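Signal transduction protein PmrD (Escherichia coli, PDB 4HN7) binds the phosphorylated response regulator BasR and so promotes induction of BasR-activated genes, giving polymyxin resistance in some natural isolates. Local coordinates at residues L19-A24 against M30-K35; F38-G43 against Y54-E59; D44-L49 against H62-L67. All coordinates share one frame; numbering follows the deposited sequence.

Contact 1: residues L19-A24 against M30-K35; sequences LMLCDA and MIAEVK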
# COMPACT_ATOMS: atom_id res chain seq x y z
N LEU A 19 -3.82 -16.52 7.26
CA LEU A 19 -2.47 -16.50 7.77
C LEU A 19 -2.46 -16.87 9.22
O LEU A 19 -3.30 -16.45 9.95
CB LEU A 19 -1.86 -15.11 7.62
CG LEU A 19 -1.71 -14.49 6.25
CD1 LEU A 19 -1.17 -13.11 6.49
CD2 LEU A 19 -0.82 -15.24 5.27
N MET A 20 -1.51 -17.66 9.63
CA MET A 20 -1.27 -17.84 11.00
C MET A 20 -0.10 -16.90 11.27
O MET A 20 0.83 -16.82 10.50
CB MET A 20 -0.96 -19.31 11.28
CG MET A 20 -1.20 -19.75 12.72
SD MET A 20 0.20 -19.56 13.86
CE MET A 20 0.84 -21.23 13.84
N LEU A 21 -0.19 -16.14 12.33
CA LEU A 21 0.73 -15.06 12.64
C LEU A 21 1.13 -15.24 14.07
O LEU A 21 0.35 -15.70 14.84
CB LEU A 21 0.01 -13.74 12.52
CG LEU A 21 -0.59 -13.34 11.21
CD1 LEU A 21 -1.47 -12.16 11.53
CD2 LEU A 21 0.48 -12.97 10.18
N CYS A 22 2.33 -14.95 14.47
CA CYS A 22 2.54 -14.85 15.88
C CYS A 22 3.38 -13.61 16.19
O CYS A 22 4.17 -13.21 15.37
CB CYS A 22 3.12 -16.11 16.42
SG CYS A 22 4.89 -16.14 16.28
N ASP A 23 3.12 -13.00 17.35
CA ASP A 23 3.86 -11.85 17.87
C ASP A 23 5.36 -12.23 18.20
O ASP A 23 5.68 -13.40 18.34
CB ASP A 23 3.02 -11.14 19.00
CG ASP A 23 3.39 -11.54 20.43
OD1 ASP A 23 3.38 -10.65 21.31
OD2 ASP A 23 3.66 -12.73 20.72
N ALA A 24 6.28 -11.25 18.22
CA ALA A 24 7.69 -11.44 18.65
C ALA A 24 7.74 -11.67 20.13
O ALA A 24 7.55 -10.77 20.93
CB ALA A 24 8.50 -10.22 18.35
N MET A 30 -2.34 -15.91 16.09
CA MET A 30 -3.63 -15.46 15.63
C MET A 30 -3.79 -16.11 14.29
O MET A 30 -2.84 -16.57 13.73
CB MET A 30 -3.70 -13.94 15.43
CG MET A 30 -3.51 -13.10 16.68
SD MET A 30 -4.87 -13.05 17.89
CE MET A 30 -6.00 -12.04 16.98
N ILE A 31 -5.02 -16.19 13.83
CA ILE A 31 -5.32 -16.58 12.50
C ILE A 31 -5.91 -15.33 11.94
O ILE A 31 -6.69 -14.67 12.61
CB ILE A 31 -6.38 -17.69 12.48
CG1 ILE A 31 -5.82 -18.88 13.20
CG2 ILE A 31 -6.79 -18.02 11.02
CD1 ILE A 31 -6.77 -20.02 13.42
N ALA A 32 -5.57 -15.01 10.71
CA ALA A 32 -6.06 -13.78 10.13
C ALA A 32 -6.37 -13.96 8.68
O ALA A 32 -5.62 -14.54 7.97
CB ALA A 32 -5.08 -12.66 10.35
N GLU A 33 -7.48 -13.38 8.28
CA GLU A 33 -7.93 -13.33 6.94
C GLU A 33 -7.51 -11.95 6.43
O GLU A 33 -7.90 -10.91 7.00
CB GLU A 33 -9.43 -13.49 6.98
CG GLU A 33 -10.12 -13.93 5.70
CD GLU A 33 -11.51 -14.53 6.00
OE1 GLU A 33 -12.53 -13.77 5.91
OE2 GLU A 33 -11.58 -15.74 6.35
N VAL A 34 -6.69 -11.93 5.38
CA VAL A 34 -6.11 -10.69 4.92
C VAL A 34 -6.39 -10.53 3.45
O VAL A 34 -6.77 -11.45 2.82
CB VAL A 34 -4.58 -10.57 5.21
CG1 VAL A 34 -4.25 -10.88 6.65
CG2 VAL A 34 -3.78 -11.46 4.31
N LYS A 35 -6.16 -9.35 2.93
CA LYS A 35 -6.28 -9.08 1.56
C LYS A 35 -5.06 -8.24 1.15
O LYS A 35 -4.75 -7.26 1.80
CB LYS A 35 -7.54 -8.25 1.38
CG LYS A 35 -7.90 -8.00 -0.05
CD LYS A 35 -8.79 -6.77 -0.18
CE LYS A 35 -9.46 -6.68 -1.55
NZ LYS A 35 -8.67 -7.27 -2.67
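L19 and V34 meet through their branched ends, CD1 of L19 lying 3.8 Å from CG2 of V34, and the two side chains cross at about a right angle. L19 has the most surface buried here, followed by M30 and L21. It lies on the same sheet face as L21, M30 and A32, and its torsions (chi1 -61°, chi2 177°) turn CD1 toward V34. L21 sets its own CD1 3.8 Å from CB of A32, whose single methyl gives the leucine a low surface to rest on. M30 contributes chiefly through its backbone: its side chain starts on that face, but the flexible thioether bends away toward W3 and A69. Strands 16-23 and 29-35 form an antiparallel hairpin. L19 and A32 exchange two 2.8 Å bonds, L19 N to A32 O and A32 N to L19 O, each donor lying in the carbonyl plane. L21 and M30 exchange two more, in which the donors tilt out of it. These four bonds engage the N-H and C=O of L19, L21, M30 and A32, so that the face made by L19, L21, A32 and V34 can be wholly apolar.

Contact 2: residues F38-G43 against Y54-E59; sequences FAVKVG and YCINRE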
# COMPACT_ATOMS: atom_id res chain seq x y z
N PHE A 38 0.04 -7.93 -2.84
CA PHE A 38 1.36 -8.51 -2.84
C PHE A 38 1.37 -9.79 -2.09
O PHE A 38 0.53 -10.03 -1.26
CB PHE A 38 2.35 -7.58 -2.19
CG PHE A 38 2.35 -6.25 -2.81
CD1 PHE A 38 1.41 -5.34 -2.46
CD2 PHE A 38 3.26 -5.93 -3.78
CE1 PHE A 38 1.38 -4.09 -3.02
CE2 PHE A 38 3.25 -4.69 -4.37
CZ PHE A 38 2.31 -3.76 -3.99
N ALA A 39 2.39 -10.59 -2.37
CA ALA A 39 2.51 -11.89 -1.76
C ALA A 39 3.14 -11.79 -0.40
O ALA A 39 4.14 -11.13 -0.19
CB ALA A 39 3.34 -12.81 -2.64
N VAL A 40 2.56 -12.51 0.52
CA VAL A 40 3.12 -12.59 1.82
C VAL A 40 3.35 -14.04 2.00
O VAL A 40 2.45 -14.81 1.81
CB VAL A 40 2.15 -12.04 2.89
CG1 VAL A 40 0.92 -11.45 2.21
CG2 VAL A 40 1.79 -13.11 3.90
N LYS A 41 4.55 -14.39 2.40
CA LYS A 41 4.99 -15.74 2.42
C LYS A 41 5.52 -15.97 3.77
O LYS A 41 5.91 -15.04 4.44
CB LYS A 41 6.10 -15.92 1.38
CG LYS A 41 6.83 -17.26 1.47
CD LYS A 41 6.29 -18.34 0.52
CE LYS A 41 6.06 -19.67 1.24
NZ LYS A 41 4.68 -19.71 1.79
N VAL A 42 5.55 -17.19 4.21
CA VAL A 42 5.96 -17.47 5.55
C VAL A 42 7.36 -16.91 5.75
O VAL A 42 8.17 -16.85 4.81
CB VAL A 42 5.75 -18.95 5.99
CG1 VAL A 42 5.26 -19.77 4.86
CG2 VAL A 42 6.97 -19.56 6.60
N GLY A 43 7.57 -16.45 6.99
CA GLY A 43 8.77 -15.77 7.45
C GLY A 43 8.76 -14.30 7.14
O GLY A 43 9.74 -13.63 7.42
N TYR A 54 -1.30 -2.83 7.25
CA TYR A 54 0.01 -3.38 7.64
C TYR A 54 0.87 -3.31 6.40
O TYR A 54 0.37 -3.16 5.32
CB TYR A 54 -0.14 -4.84 8.12
CG TYR A 54 -0.66 -4.92 9.53
CD1 TYR A 54 -1.98 -4.93 9.79
CD2 TYR A 54 0.17 -4.99 10.60
CE1 TYR A 54 -2.48 -4.99 11.09
CE2 TYR A 54 -0.31 -5.05 11.90
CZ TYR A 54 -1.66 -5.04 12.12
OH TYR A 54 -2.22 -5.09 13.38
N CYS A 55 2.17 -3.34 6.56
CA CYS A 55 3.01 -3.49 5.42
C CYS A 55 3.83 -4.76 5.60
O CYS A 55 3.94 -5.29 6.69
CB CYS A 55 3.86 -2.24 5.19
SG CYS A 55 4.85 -1.63 6.56
N ILE A 56 4.39 -5.25 4.51
CA ILE A 56 5.12 -6.51 4.46
C ILE A 56 6.59 -6.18 4.50
O ILE A 56 7.10 -5.44 3.65
CB ILE A 56 4.73 -7.30 3.18
CG1 ILE A 56 3.21 -7.51 3.10
CG2 ILE A 56 5.42 -8.67 3.14
CD1 ILE A 56 2.69 -7.62 1.68
N ASN A 57 7.29 -6.69 5.50
CA ASN A 57 8.78 -6.54 5.58
C ASN A 57 9.18 -5.07 5.52
O ASN A 57 10.13 -4.65 4.85
CB ASN A 57 9.46 -7.31 4.47
CG ASN A 57 9.27 -8.78 4.58
OD1 ASN A 57 9.13 -9.33 5.67
ND2 ASN A 57 9.25 -9.42 3.45
N ARG A 58 8.39 -4.29 6.22
CA ARG A 58 8.61 -2.91 6.42
C ARG A 58 8.64 -2.13 5.14
O ARG A 58 9.12 -1.02 5.12
CB ARG A 58 9.85 -2.73 7.27
CG ARG A 58 9.47 -2.52 8.72
CD ARG A 58 10.45 -3.05 9.74
NE ARG A 58 10.94 -1.94 10.57
CZ ARG A 58 10.22 -1.27 11.48
NH1 ARG A 58 8.95 -1.59 11.72
NH2 ARG A 58 10.81 -0.27 12.14
N GLU A 59 8.06 -2.69 4.08
CA GLU A 59 7.87 -1.96 2.83
C GLU A 59 6.52 -1.30 2.79
O GLU A 59 5.57 -1.94 2.44
CB GLU A 59 7.93 -2.92 1.68
CG GLU A 59 9.30 -3.49 1.49
CD GLU A 59 9.38 -4.26 0.23
OE1 GLU A 59 9.43 -5.52 0.32
OE2 GLU A 59 9.34 -3.59 -0.84
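I56 is the residue of strand 53-56 that reaches the loop 38-43, and it does so with one methyl. With chi1 at -55° and an extended chi2 (152°), its CG1 arm carries CD1 outward to 3.9 Å from CB of F38; CG1 of V40 is a little farther from the same methyl, at 4.3 Å. Isoleucine suits this place because that arm reaches both F38 and V40, while its beta-branched base suits a strand. The packed side continues beyond the two segments: I56 also rests on L46 and V64, V40 leans on H17 and L19, and the F38 ring leads away from the isoleucine to stack on H62, with F38 also packing on D37 of the second subunit. The loop thus lies over one end of the barrel. No hydrogen bond spans the contact. The solvent side is looser: A39 directs its methyl away, K41, V42 and G43 run on along the surface, the positive phi of G43 (84°) being one that glycine tolerates readily, and R58 is exposed on the turn opposite. There the chain reverses through N57 and R58, both with positive phi, and E59 N bonds to I56 O at 2.9 Å. This type I' turn begins a longer connection, after which the strands pair again at I56 and H62, in an antiparallel beta hairpin of the barrel.

Contact 3: residues D44-L49 against H62-L67; sequences DLLSPL and HTVKVL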
# COMPACT_ATOMS: atom_id res chain seq x y z
N ASP A 44 7.68 -13.79 6.53
CA ASP A 44 7.43 -12.36 6.44
C ASP A 44 7.00 -11.69 7.76
O ASP A 44 6.42 -12.28 8.68
CB ASP A 44 6.45 -12.05 5.33
CG ASP A 44 7.06 -12.28 3.94
OD1 ASP A 44 6.37 -12.09 2.90
OD2 ASP A 44 8.23 -12.68 3.88
N LEU A 45 7.39 -10.43 7.85
CA LEU A 45 7.03 -9.57 8.93
C LEU A 45 5.91 -8.66 8.42
O LEU A 45 6.03 -8.05 7.36
CB LEU A 45 8.23 -8.69 9.29
CG LEU A 45 8.10 -7.62 10.36
CD1 LEU A 45 8.13 -8.26 11.69
CD2 LEU A 45 9.23 -6.64 10.27
N LEU A 46 4.85 -8.52 9.21
CA LEU A 46 3.83 -7.50 8.98
C LEU A 46 3.86 -6.43 10.05
O LEU A 46 3.73 -6.75 11.21
CB LEU A 46 2.45 -8.12 9.01
CG LEU A 46 2.27 -9.18 7.95
CD1 LEU A 46 1.03 -9.92 8.33
CD2 LEU A 46 2.14 -8.58 6.57
N SER A 47 4.00 -5.17 9.67
CA SER A 47 4.17 -4.12 10.64
C SER A 47 3.02 -3.18 10.47
O SER A 47 2.69 -2.84 9.35
CB SER A 47 5.47 -3.41 10.35
OG SER A 47 6.20 -4.18 9.38
N PRO A 48 2.42 -2.73 11.57
CA PRO A 48 1.31 -1.79 11.54
C PRO A 48 1.64 -0.50 10.87
O PRO A 48 2.68 0.02 11.13
CB PRO A 48 1.04 -1.52 12.99
CG PRO A 48 2.32 -1.82 13.65
CD PRO A 48 2.88 -2.98 12.93
N LEU A 49 0.77 -0.04 9.97
CA LEU A 49 0.75 1.35 9.48
C LEU A 49 -0.37 2.19 10.14
O LEU A 49 -0.16 3.28 10.67
CB LEU A 49 0.46 1.40 7.97
CG LEU A 49 1.60 0.98 7.05
CD1 LEU A 49 1.17 0.91 5.61
CD2 LEU A 49 2.74 1.96 7.22
N HIS A 62 3.94 -1.98 0.23
CA HIS A 62 3.39 -3.29 0.08
C HIS A 62 2.44 -3.53 1.21
O HIS A 62 2.78 -4.16 2.18
CB HIS A 62 4.50 -4.28 0.09
CG HIS A 62 5.36 -4.17 -1.11
ND1 HIS A 62 6.21 -5.17 -1.50
CD2 HIS A 62 5.49 -3.20 -2.04
CE1 HIS A 62 6.84 -4.80 -2.60
NE2 HIS A 62 6.43 -3.60 -2.93
N THR A 63 1.23 -3.03 1.06
CA THR A 63 0.30 -3.04 2.13
C THR A 63 -0.56 -4.27 2.11
O THR A 63 -0.63 -4.98 1.11
CB THR A 63 -0.54 -1.81 2.05
OG1 THR A 63 -1.05 -1.78 0.75
CG2 THR A 63 0.30 -0.58 2.21
N VAL A 64 -1.12 -4.59 3.28
CA VAL A 64 -2.12 -5.64 3.42
C VAL A 64 -3.22 -5.20 4.37
O VAL A 64 -2.94 -4.49 5.32
CB VAL A 64 -1.57 -7.03 3.85
CG1 VAL A 64 -0.09 -7.06 3.93
CG2 VAL A 64 -2.16 -7.48 5.15
N LYS A 65 -4.46 -5.62 4.10
CA LYS A 65 -5.66 -5.20 4.87
C LYS A 65 -6.02 -6.45 5.59
O LYS A 65 -6.07 -7.51 4.96
CB LYS A 65 -6.80 -4.77 3.94
CG LYS A 65 -7.63 -3.51 4.31
CD LYS A 65 -8.54 -3.05 3.14
CE LYS A 65 -8.74 -1.50 2.99
NZ LYS A 65 -9.14 -0.89 1.63
N VAL A 66 -6.18 -6.36 6.91
CA VAL A 66 -6.70 -7.46 7.70
C VAL A 66 -8.20 -7.39 7.62
O VAL A 66 -8.76 -6.43 8.02
CB VAL A 66 -6.34 -7.37 9.17
CG1 VAL A 66 -7.05 -8.42 9.94
CG2 VAL A 66 -4.86 -7.56 9.36
N LEU A 67 -8.82 -8.42 7.11
CA LEU A 67 -10.24 -8.49 6.97
C LEU A 67 -10.88 -9.08 8.21
O LEU A 67 -11.99 -8.72 8.57
CB LEU A 67 -10.57 -9.33 5.75
CG LEU A 67 -10.07 -8.69 4.45
CD1 LEU A 67 -10.53 -9.49 3.27
CD2 LEU A 67 -10.55 -7.26 4.28
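Strands 45-50 and 63-71 face each other without sharing a backbone hydrogen bond: the nearest alpha carbons, those of L46 and V64, are 8.4 Å apart, and those of L49 and T63 are 8.6 Å apart. Strand 53-56 lies between them in the antiparallel sheet, which closes into a six-stranded barrel, so these segments meet through side chains alone. The chain changes direction at H62 before strand 63-71 sets out. Two pairs carry the contact, each crossing at about a right angle; because T63 and V64 are adjacent, their side chains point to opposite faces, V64 toward the core and T63 toward the second subunit. In the first pair, L46 points toward the other strand and, with chi1 at -60°, brings CD2 to 3.8 Å from CG1 of V64. Leucine has the length to span the gap, whereas beta-branched valine favours the extended strand conformation and offers CG1 as a short, firm surface for it. Both are buried, and the apolar patch widens around them with I56 of the intervening strand, L21 beside L46 and V34 beside V64. In the second pair, L49 comes from the end of its segment to meet T63, a beta-branched residue that suits a strand and whose methyl supplies the apolar contact. This pair lies at the interface with the second subunit: L49 packs on Q50 of that subunit, and T63 on its T63. The backbone of T63 is held separately, its O accepting a hydrogen bond from S36, while its CG2 lies 3.8 Å from CD1 of L49.

In the fold
From the N terminus, contact 1 comes first: five residues, mostly a loop, separate its segments, and it closes the hairpin of strands 16-23 and 29-35. The chain then enters the loop 38-43, where contact 2 opens, and contact 3 opens directly after it on strand 45-50. Contact 2 closes at 54-59 and contact 3 at 62-67, so these two cross, whereas contact 1 precedes both in series. Strand 53-56 pairs with its neighbours on both flanks, joining contacts 2 and 3. Strands 29-35 and 63-71 are adjacent, and backbone bonding between E33 and L67 links contact 1 to contact 3; the hairpin of contact 1 touches contact 2 as well.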